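Local coordinates for protein nigerythrin (Desulfovibrio vulgaris subsp. vulgaris, PDB 1YUZ) that shows NADH peroxidase activity in vitro and carries diiron and rubredoxin-like iron centres in a cytoplasmic homodimer of the rubrerythrin family, at residues B[65-69]-B[152-156]. Sequence-based numbering, arbitrary orientation.
Sequences LFEAT and HAERY. With FE2 (Fe (II) ion), chain G.
Two helical segments, 65-69 on helix 60-87 and 152-156 on helix 136-161, run antiparallel at 173° within the ferritin-like four-helix bundle, their axes 11.3 Å apart. Leu65 lies opposite Tyr156 (CA-CA 8.0 Å) and Thr69 opposite His152 (CA-CA 7.0 Å). Leu65 (t, p) sets CD2 3.6 Å from Arg155 O and 3.8 Å from Tyr156 CD2. The Tyr156 ring (chi1 m) reaches inward between the helices and meets Phe66 obliquely, with centroids 5.2 Å apart and planes at 44°; Phe66 CD2 sits 3.4 Å from Tyr156 OH, which also comes 3.3 Å from Thr69 CB. Edge-to-face rings from helix 29-56 extend this aromatic cluster, Phe50 against Phe66 and Tyr47 against Tyr156. Thr69, chi1 m, donates a hydrogen bond from OG1 to Leu65 O one turn back (2.8 Å), and a water bridges the helices by donating to both Thr69 OG1 (2.8 Å) and His152 O (3.1 Å). The methyl CG2 of Thr69 sits over one face of the His152 ring, a CH-pi contact 3.7 Å from the ring centroid. His152 ligates the Fe(II) ion of the diiron site, together with Glu73, Glu115 and Glu149; its NE2 hydrogen-bonds to Gly178 O, while ND1 lies 2.2 Å from the iron.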
loop_
_atom_site.group_PDB
_atom_site.type_symbol
_atom_site.label_atom_id
_atom_site.label_comp_id
_atom_site.label_asym_id
_atom_site.label_seq_id
_atom_site.Cartn_x
_atom_site.Cartn_y
_atom_site.Cartn_z
ATOM N N LEU B 65 14.914 5.386 2.214
ATOM C CA LEU B 65 13.987 4.568 1.444
ATOM C C LEU B 65 13.618 5.303 0.153
ATOM O O LEU B 65 13.575 4.702 -0.916
ATOM C CB LEU B 65 12.725 4.264 2.257
ATOM C CG LEU B 65 11.638 3.499 1.488
ATOM C CD1 LEU B 65 12.198 2.200 0.911
ATOM C CD2 LEU B 65 10.467 3.218 2.414
ATOM N N PHE B 66 13.353 6.603 0.246
ATOM C CA PHE B 66 13.016 7.376 -0.947
ATOM C C PHE B 66 14.197 7.399 -1.913
ATOM O O PHE B 66 14.014 7.333 -3.126
ATOM C CB PHE B 66 12.622 8.810 -0.574
ATOM C CG PHE B 66 11.202 8.951 -0.089
ATOM C CD1 PHE B 66 10.923 9.608 1.105
ATOM C CD2 PHE B 66 10.140 8.457 -0.844
ATOM C CE1 PHE B 66 9.608 9.772 1.539
ATOM C CE2 PHE B 66 8.823 8.620 -0.414
ATOM C CZ PHE B 66 8.561 9.278 0.776
ATOM N N GLU B 67 15.409 7.486 -1.375
ATOM C CA GLU B 67 16.600 7.510 -2.214
ATOM C C GLU B 67 16.796 6.163 -2.900
ATOM O O GLU B 67 17.139 6.105 -4.082
ATOM C CB GLU B 67 17.818 7.885 -1.368
ATOM C CG GLU B 67 17.712 9.304 -0.839
ATOM C CD GLU B 67 18.700 9.624 0.267
ATOM O OE1 GLU B 67 19.306 8.693 0.836
ATOM O OE2 GLU B 67 18.851 10.825 0.580
ATOM N N ALA B 68 16.559 5.081 -2.168
ATOM C CA ALA B 68 16.695 3.748 -2.734
ATOM C C ALA B 68 15.643 3.546 -3.820
ATOM O O ALA B 68 15.931 2.997 -4.879
ATOM C CB ALA B 68 16.530 2.694 -1.644
ATOM N N THR B 69 14.423 4.008 -3.564
ATOM C CA THR B 69 13.357 3.838 -4.543
ATOM C C THR B 69 13.590 4.705 -5.780
ATOM O O THR B 69 13.285 4.293 -6.898
ATOM C CB THR B 69 11.978 4.123 -3.923
ATOM O OG1 THR B 69 11.862 3.402 -2.687
ATOM C CG2 THR B 69 10.878 3.636 -4.853
ATOM N N HIS B 152 7.690 -1.639 -3.756
ATOM C CA HIS B 152 7.870 -0.255 -3.329
ATOM C C HIS B 152 6.639 0.218 -2.566
ATOM O O HIS B 152 6.747 0.920 -1.560
ATOM C CB HIS B 152 8.076 0.652 -4.541
ATOM C CG HIS B 152 9.323 0.355 -5.313
ATOM N ND1 HIS B 152 9.560 0.878 -6.565
ATOM C CD2 HIS B 152 10.404 -0.401 -5.007
ATOM C CE1 HIS B 152 10.735 0.457 -6.998
ATOM N NE2 HIS B 152 11.266 -0.321 -6.072
ATOM N N ALA B 153 5.460 -0.156 -3.055
ATOM C CA ALA B 153 4.221 0.239 -2.399
ATOM C C ALA B 153 4.198 -0.305 -0.975
ATOM O O ALA B 153 3.874 0.417 -0.034
ATOM C CB ALA B 153 3.019 -0.279 -3.183
ATOM N N GLU B 154 4.550 -1.578 -0.811
ATOM C CA GLU B 154 4.552 -2.172 0.517
ATOM C C GLU B 154 5.576 -1.498 1.426
ATOM O O GLU B 154 5.294 -1.241 2.593
ATOM C CB GLU B 154 4.842 -3.672 0.441
ATOM C CG GLU B 154 4.828 -4.333 1.809
ATOM C CD GLU B 154 5.121 -5.817 1.768
ATOM O OE1 GLU B 154 5.286 -6.410 2.855
ATOM O OE2 GLU B 154 5.179 -6.396 0.662
ATOM N N ARG B 155 6.758 -1.208 0.892
ATOM C CA ARG B 155 7.799 -0.560 1.682
ATOM C C ARG B 155 7.329 0.811 2.163
ATOM O O ARG B 155 7.579 1.190 3.301
ATOM C CB ARG B 155 9.080 -0.418 0.852
ATOM C CG ARG B 155 9.808 -1.740 0.595
ATOM C CD ARG B 155 10.936 -1.976 1.597
ATOM N NE ARG B 155 10.497 -1.932 2.988
ATOM C CZ ARG B 155 9.764 -2.870 3.581
ATOM N NH1 ARG B 155 9.380 -3.940 2.900
ATOM N NH2 ARG B 155 9.426 -2.740 4.860
ATOM N N TYR B 156 6.643 1.550 1.300
ATOM C CA TYR B 156 6.151 2.868 1.679
ATOM C C TYR B 156 5.081 2.769 2.760
ATOM O O TYR B 156 5.063 3.567 3.693
ATOM C CB TYR B 156 5.594 3.597 0.455
ATOM C CG TYR B 156 6.653 4.165 -0.471
ATOM C CD1 TYR B 156 6.406 4.301 -1.836
ATOM C CD2 TYR B 156 7.873 4.628 0.026
ATOM C CE1 TYR B 156 7.340 4.891 -2.682
ATOM C CE2 TYR B 156 8.815 5.221 -0.811
ATOM C CZ TYR B 156 8.541 5.352 -2.161
ATOM O OH TYR B 156 9.463 5.963 -2.986
HETATM FE FE FE2 G . 8.478 2.256 -7.927
HETATM O O HOH W 1 9.778 1.752 -1.723
HETATM O O HOH W 2 7.499 3.728 -9.337
#